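Local coordinates for putative histidinol-phosphate aminotransferase (PDB 3LY1) that binds pyridoxal 5'-phosphate and probably catalyses transamination, perhaps of histidinol phosphate, at the interface of chains A and B. Residues are numbered along the deposited sequence; one frame, centred on the assembly and turned at random. Chains: chain A/B, Putative histidinol-phosphate aminotransferase.

The three contacts sample one two-fold symmetric dimer interface. Contact 1 and contact 2 lie closest, their C-alpha centres about 13 Å apart, and they share B:Tyr48, whose ring edge meets A:Arg221 in contact 1 while its backbone is held in contact 2. Contact 3 stands about 21 Å from contact 1 and 22 Å from contact 2, but symmetry ties it to both: it uses residues 46 and 47 of the other chain and the 3-10 helix 218-220, just before B:Arg221. Tyr48 and Lys243 border the partner's cofactor site, and contact 3 probably positions neighbouring segments, so dimerisation may be coupled to active-site construction.

Contact 1: the interface of chains A and B. Residues chain A 78, 102, 104, 221; chain B 48, 240, 243.
B:Lys243 lies across A:Arg221 and ends at A:Ser78, bringing one subunit to the phosphate-binding edge of the other's cofactor site, as is typical of fold-type I pyridoxal-phosphate aminotransferases. A:Ser78, A:Tyr102, A:Arg221 and B:Tyr48 all belong to the cofactor-binding set. The dense part surrounds A:Arg221. Its chain, bent at chi2 and chi3 (-57° and -53°), wraps its CG and CD past the backbone carbonyl of B:Lys243, and NE makes a weak, bent hydrogen bond to that O at 2.9 Å. B:Tyr48 crosses the arginine at about a right angle. CE1 of B:Tyr48 comes 3.5 Å from NH1 of A:Arg221, which lies off the ring's edge and not over its face, with ring and guanidinium planes 63° apart. Beside A:Ser78, the methyl CB of B:Ala240 packs on the serine CB at 3.8 Å. The far end is watery. Extended beyond CG, B:Lys243 carries its terminal amine NZ to the hydroxyl OG of A:Ser78, to which it donates a hydrogen bond of 3.1 Å. Waters also meet NZ. Water 1 and water 2 bridge it to OD2 and OD1 of A:Asp104, which points tip to tip at the lysine with OD2 4.2 Å from NZ, while water 3 links NZ back to A:Ser78 OG.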
# COMPACT_ATOMS: atom_id res chain seq x y z
N SER A 78 -1.22 9.08 -0.53
CA SER A 78 -1.70 8.95 0.87
C SER A 78 -0.58 8.34 1.73
O SER A 78 -0.28 8.83 2.83
CB SER A 78 -2.98 8.09 0.97
OG SER A 78 -4.07 8.58 0.18
N TYR A 102 -5.67 19.95 3.02
CA TYR A 102 -5.89 18.50 3.04
C TYR A 102 -5.49 17.92 4.40
O TYR A 102 -4.35 18.14 4.86
CB TYR A 102 -5.11 17.84 1.90
CG TYR A 102 -5.46 16.39 1.69
CD1 TYR A 102 -6.77 16.00 1.33
CD2 TYR A 102 -4.51 15.40 1.86
CE1 TYR A 102 -7.09 14.67 1.15
CE2 TYR A 102 -4.82 14.07 1.69
CZ TYR A 102 -6.11 13.71 1.32
OH TYR A 102 -6.41 12.38 1.11
N ASP A 104 -4.82 15.03 5.88
CA ASP A 104 -3.92 13.89 6.19
C ASP A 104 -2.67 14.29 6.91
O ASP A 104 -2.17 13.53 7.69
CB ASP A 104 -3.53 13.11 4.94
CG ASP A 104 -4.62 12.16 4.47
OD1 ASP A 104 -5.78 12.26 4.94
OD2 ASP A 104 -4.31 11.29 3.62
N ARG A 221 -3.89 2.90 -7.00
CA ARG A 221 -2.97 3.11 -5.89
C ARG A 221 -1.49 3.20 -6.31
O ARG A 221 -0.67 2.35 -5.94
CB ARG A 221 -3.21 2.07 -4.77
CG ARG A 221 -4.69 1.73 -4.52
CD ARG A 221 -5.54 2.96 -4.19
NE ARG A 221 -4.99 3.75 -3.07
CZ ARG A 221 -4.74 5.06 -3.11
NH1 ARG A 221 -5.02 5.75 -4.20
NH2 ARG A 221 -4.23 5.68 -2.05
N TYR B 48 -11.91 5.46 -6.39
CA TYR B 48 -11.50 4.68 -5.23
C TYR B 48 -12.55 3.56 -4.95
O TYR B 48 -13.74 3.79 -5.02
CB TYR B 48 -11.39 5.60 -4.02
CG TYR B 48 -10.38 6.70 -4.17
CD1 TYR B 48 -9.04 6.45 -3.99
CD2 TYR B 48 -10.77 8.02 -4.45
CE1 TYR B 48 -8.12 7.44 -4.07
CE2 TYR B 48 -9.83 9.03 -4.56
CZ TYR B 48 -8.49 8.73 -4.39
OH TYR B 48 -7.50 9.71 -4.49
N ALA B 240 -2.19 4.33 5.90
CA ALA B 240 -2.94 5.45 5.34
C ALA B 240 -4.35 4.98 4.99
O ALA B 240 -4.74 4.94 3.80
CB ALA B 240 -2.22 6.08 4.07
N LYS B 243 -7.03 1.42 1.73
CA LYS B 243 -7.17 1.96 0.37
C LYS B 243 -6.53 1.02 -0.63
O LYS B 243 -5.68 1.40 -1.45
CB LYS B 243 -6.58 3.38 0.25
CG LYS B 243 -7.10 4.37 1.28
CD LYS B 243 -6.63 5.84 0.98
CE LYS B 243 -7.15 6.79 2.07
NZ LYS B 243 -6.61 8.19 2.00
O HOH W 1 -4.85 8.46 4.02
O HOH W 2 -7.55 10.12 3.75
O HOH W 3 -7.13 8.95 -0.99

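Contact 2: the interface of chains A and B. Residues chain A 20, 25-27; chain B 46-48.
A:Glu25 and B:Arg47 form the charged part of this dimer contact, a salt bridge that borders the cofactor-binding B:Tyr48. The arginine chain runs extended from CG to NE, and NH1 of B:Arg47 meets OE1 of A:Glu25 at 2.9 Å. The oxygen lies at the edge of the guanidinium, in its plane, yet NH1 approaches from above the carboxylate, whose plane is turned 69° from the guanidinium. Among hydrogen bonds, the other carboxylate oxygen, OE2 of A:Glu25, accepts the backbone N of B:Tyr48 at 2.9 Å on its anti side, but tilted out of the carboxylate plane, so the two branches grip consecutive residues of chain B. The amide ND2 of B:Asn46 gives a nearly straight bond to the backbone O of A:Asn26 (171° at H). In the packing, the methylene CD of B:Arg47 lies 3.4 Å above the plane of the A:Arg20 guanidinium, over its centre, the two guanidinium planes 33° apart; the like-charged NE atoms of A:Arg20 and B:Arg47 stay 4.3 Å apart, and the A:Glu25 carboxylate may offset the two arginines. Water 5 joins A:Arg20 NH2 to A:Glu25 OE2 and the B:Tyr48 carbonyl, and water 4 bridges A:Asn26 N to B:Asn46 O. In the fold, the B:46-48 loop, just ahead of helix 50-63, lies against the A:25-27 loop and the short strand 19-20 of the partner.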
# COMPACT_ATOMS: atom_id res chain seq x y z
N ARG A 20 -21.18 11.31 -9.43
CA ARG A 20 -20.26 11.23 -8.30
C ARG A 20 -19.22 12.33 -8.46
O ARG A 20 -18.29 12.19 -9.24
CB ARG A 20 -19.61 9.83 -8.30
CG ARG A 20 -20.58 8.71 -7.87
CD ARG A 20 -20.07 7.30 -8.19
NE ARG A 20 -18.90 6.92 -7.37
CZ ARG A 20 -18.36 5.70 -7.37
NH1 ARG A 20 -18.88 4.72 -8.13
NH2 ARG A 20 -17.31 5.44 -6.61
N GLU A 25 -12.17 12.54 -8.12
CA GLU A 25 -11.75 11.50 -9.04
C GLU A 25 -11.90 12.05 -10.44
O GLU A 25 -12.76 12.89 -10.69
CB GLU A 25 -12.61 10.23 -8.84
CG GLU A 25 -12.56 9.73 -7.38
CD GLU A 25 -13.77 8.90 -6.96
OE1 GLU A 25 -14.93 9.28 -7.28
OE2 GLU A 25 -13.57 7.87 -6.27
N ASN A 26 -11.07 11.58 -11.36
CA ASN A 26 -11.17 11.95 -12.76
C ASN A 26 -12.38 11.18 -13.27
O ASN A 26 -12.45 9.97 -12.99
CB ASN A 26 -9.90 11.52 -13.50
CG ASN A 26 -9.77 12.14 -14.88
OD1 ASN A 26 -10.73 12.18 -15.67
ND2 ASN A 26 -8.56 12.59 -15.19
N PRO A 27 -13.35 11.87 -13.94
CA PRO A 27 -14.60 11.25 -14.42
C PRO A 27 -14.42 10.49 -15.73
O PRO A 27 -15.33 9.75 -16.15
CB PRO A 27 -15.52 12.46 -14.63
CG PRO A 27 -14.57 13.56 -15.05
CD PRO A 27 -13.34 13.32 -14.19
N ASN B 46 -10.71 4.43 -12.14
CA ASN B 46 -10.59 5.89 -12.02
C ASN B 46 -11.12 6.41 -10.67
O ASN B 46 -10.81 7.54 -10.29
CB ASN B 46 -11.22 6.65 -13.19
CG ASN B 46 -12.71 6.34 -13.38
OD1 ASN B 46 -13.08 5.17 -13.45
ND2 ASN B 46 -13.55 7.38 -13.43
N ARG B 47 -11.88 5.56 -9.98
CA ARG B 47 -12.45 5.85 -8.68
C ARG B 47 -11.88 4.96 -7.61
O ARG B 47 -11.45 3.86 -7.86
CB ARG B 47 -13.96 5.65 -8.74
CG ARG B 47 -14.58 6.40 -9.91
CD ARG B 47 -16.02 6.82 -9.67
NE ARG B 47 -16.52 7.57 -10.83
CZ ARG B 47 -16.58 8.91 -10.92
NH1 ARG B 47 -16.19 9.71 -9.91
NH2 ARG B 47 -17.02 9.45 -12.03
N TYR B 48 -11.91 5.46 -6.39
CA TYR B 48 -11.50 4.68 -5.23
C TYR B 48 -12.55 3.56 -4.95
O TYR B 48 -13.74 3.79 -5.02
CB TYR B 48 -11.39 5.60 -4.02
CG TYR B 48 -10.38 6.70 -4.17
CD1 TYR B 48 -9.04 6.45 -3.99
CD2 TYR B 48 -10.77 8.02 -4.45
CE1 TYR B 48 -8.12 7.44 -4.07
CE2 TYR B 48 -9.83 9.03 -4.56
CZ TYR B 48 -8.49 8.73 -4.39
OH TYR B 48 -7.50 9.71 -4.49
O HOH W 4 -9.16 9.45 -10.96
O HOH W 5 -15.19 6.21 -4.76
O HOH W 6 -16.08 2.58 -5.84

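Contact 3: the interface of chains A and B. Residues chain A 42, 45-47, 245-247; chain B 30, 217, 219-220.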
# COMPACT_ATOMS: atom_id res chain seq x y z
N VAL A 42 -3.02 -8.82 -15.13
CA VAL A 42 -3.72 -9.71 -14.17
C VAL A 42 -3.24 -11.17 -14.22
O VAL A 42 -3.01 -11.79 -13.17
CB VAL A 42 -5.26 -9.63 -14.29
CG1 VAL A 42 -5.96 -10.71 -13.43
CG2 VAL A 42 -5.76 -8.20 -13.94
N ALA A 45 -0.02 -11.49 -12.30
CA ALA A 45 -0.05 -10.98 -10.91
C ALA A 45 -0.12 -12.05 -9.84
O ALA A 45 -0.40 -11.74 -8.66
CB ALA A 45 -1.20 -9.92 -10.73
N ASN A 46 0.08 -13.32 -10.23
CA ASN A 46 0.50 -14.34 -9.28
C ASN A 46 1.91 -14.09 -8.78
O ASN A 46 2.31 -14.62 -7.75
CB ASN A 46 0.33 -15.78 -9.78
CG ASN A 46 1.04 -16.04 -11.10
OD1 ASN A 46 0.82 -15.33 -12.08
ND2 ASN A 46 1.85 -17.10 -11.14
N ARG A 47 2.66 -13.26 -9.52
CA ARG A 47 4.03 -12.90 -9.17
C ARG A 47 4.10 -11.44 -8.76
O ARG A 47 3.27 -10.64 -9.12
CB ARG A 47 4.97 -13.26 -10.32
CG ARG A 47 5.03 -14.76 -10.49
CD ARG A 47 6.12 -15.24 -11.35
NE ARG A 47 5.91 -16.63 -11.79
CZ ARG A 47 6.21 -17.72 -11.09
NH1 ARG A 47 6.76 -17.64 -9.88
NH2 ARG A 47 5.96 -18.91 -11.61
N ASN A 245 1.14 -2.68 -6.83
CA ASN A 245 0.40 -3.73 -7.49
C ASN A 245 0.70 -3.78 -9.00
O ASN A 245 1.01 -2.75 -9.62
CB ASN A 245 -1.09 -3.65 -7.16
CG ASN A 245 -1.85 -2.75 -8.08
OD1 ASN A 245 -2.27 -3.16 -9.17
ND2 ASN A 245 -2.06 -1.53 -7.64
N PHE A 246 0.67 -4.98 -9.56
CA PHE A 246 1.09 -5.22 -10.95
C PHE A 246 0.28 -4.43 -11.97
O PHE A 246 0.84 -3.84 -12.87
CB PHE A 246 1.00 -6.72 -11.29
CG PHE A 246 2.17 -7.24 -12.04
CD1 PHE A 246 2.60 -6.63 -13.22
CD2 PHE A 246 2.79 -8.41 -11.64
CE1 PHE A 246 3.65 -7.14 -13.92
CE2 PHE A 246 3.85 -8.93 -12.36
CZ PHE A 246 4.29 -8.30 -13.48
N SER A 247 -1.03 -4.39 -11.83
CA SER A 247 -1.84 -3.66 -12.80
C SER A 247 -1.55 -2.16 -12.72
O SER A 247 -1.43 -1.51 -13.73
CB SER A 247 -3.35 -3.90 -12.59
OG SER A 247 -3.63 -5.27 -12.76
N MSE B 30 -4.00 -16.87 -10.78
CA MSE B 30 -5.08 -16.80 -9.81
C MSE B 30 -6.33 -17.41 -10.44
O MSE B 30 -6.37 -17.67 -11.65
CB MSE B 30 -5.29 -15.34 -9.36
CG MSE B 30 -5.91 -14.43 -10.40
SE MSE B 30 -6.08 -12.56 -9.86
CE MSE B 30 -4.20 -12.17 -10.02
N MSE B 217 -2.20 -14.34 -5.72
CA MSE B 217 -2.41 -12.93 -6.05
C MSE B 217 -1.30 -12.05 -5.49
O MSE B 217 -1.57 -10.92 -5.02
CB MSE B 217 -3.77 -12.50 -5.47
CG MSE B 217 -4.99 -13.08 -6.14
SE MSE B 217 -6.67 -12.65 -5.09
CE MSE B 217 -6.29 -11.00 -4.74
N GLY B 219 1.04 -10.19 -6.77
CA GLY B 219 1.11 -8.89 -7.42
C GLY B 219 -0.10 -7.98 -7.22
O GLY B 219 -0.06 -6.82 -7.59
N MSE B 220 -1.17 -8.50 -6.65
CA MSE B 220 -2.40 -7.74 -6.46
C MSE B 220 -2.36 -6.95 -5.13
O MSE B 220 -3.11 -5.97 -4.99
CB MSE B 220 -3.60 -8.64 -6.48
CG MSE B 220 -4.03 -9.17 -7.89
SE MSE B 220 -4.81 -7.79 -8.99
CE MSE B 220 -3.22 -7.14 -9.91
O HOH W 7 -2.58 -14.60 -12.17
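This is a backbone-led patch of the two-fold interface, where the 3-10 helix 218-220 of chain B fits between two segments of chain A and helps to join the subunits next to a cofactor-binding arginine. B:Gly219 works on both sides. Its N donates to the carbonyl O of A:Ala45 at 2.8 Å. Its own O accepts the backbone N of A:Phe246, the first residue of helix 246-255, at 2.8 Å. The absence of a side chain on the glycine probably lets A:Asn245 and the A:45-47 loop come close to its main chain. Methionine side chains, present as selenomethionine, supply the apolar packing. B:Met220, bent at chi2 and chi3 (-71° and 91°), turns its terminal methyl back toward chain A, where CE packs against the A:Ala45 methyl CB at 3.5 Å and also reaches the hydroxyl OG of A:Ser247. B:Met30 comes to the same alanine from another direction, its CE 3.8 Å from CB, and crosses A:Val42 at about a right angle, with the selenium 4.0 Å from CG1. The carbonyl of A:Val42 is also engaged through solvent: water 7 lies 3.0 Å from its O and is held as well by the backbone N of B:Met30, in a nearly straight bond with 167° at H.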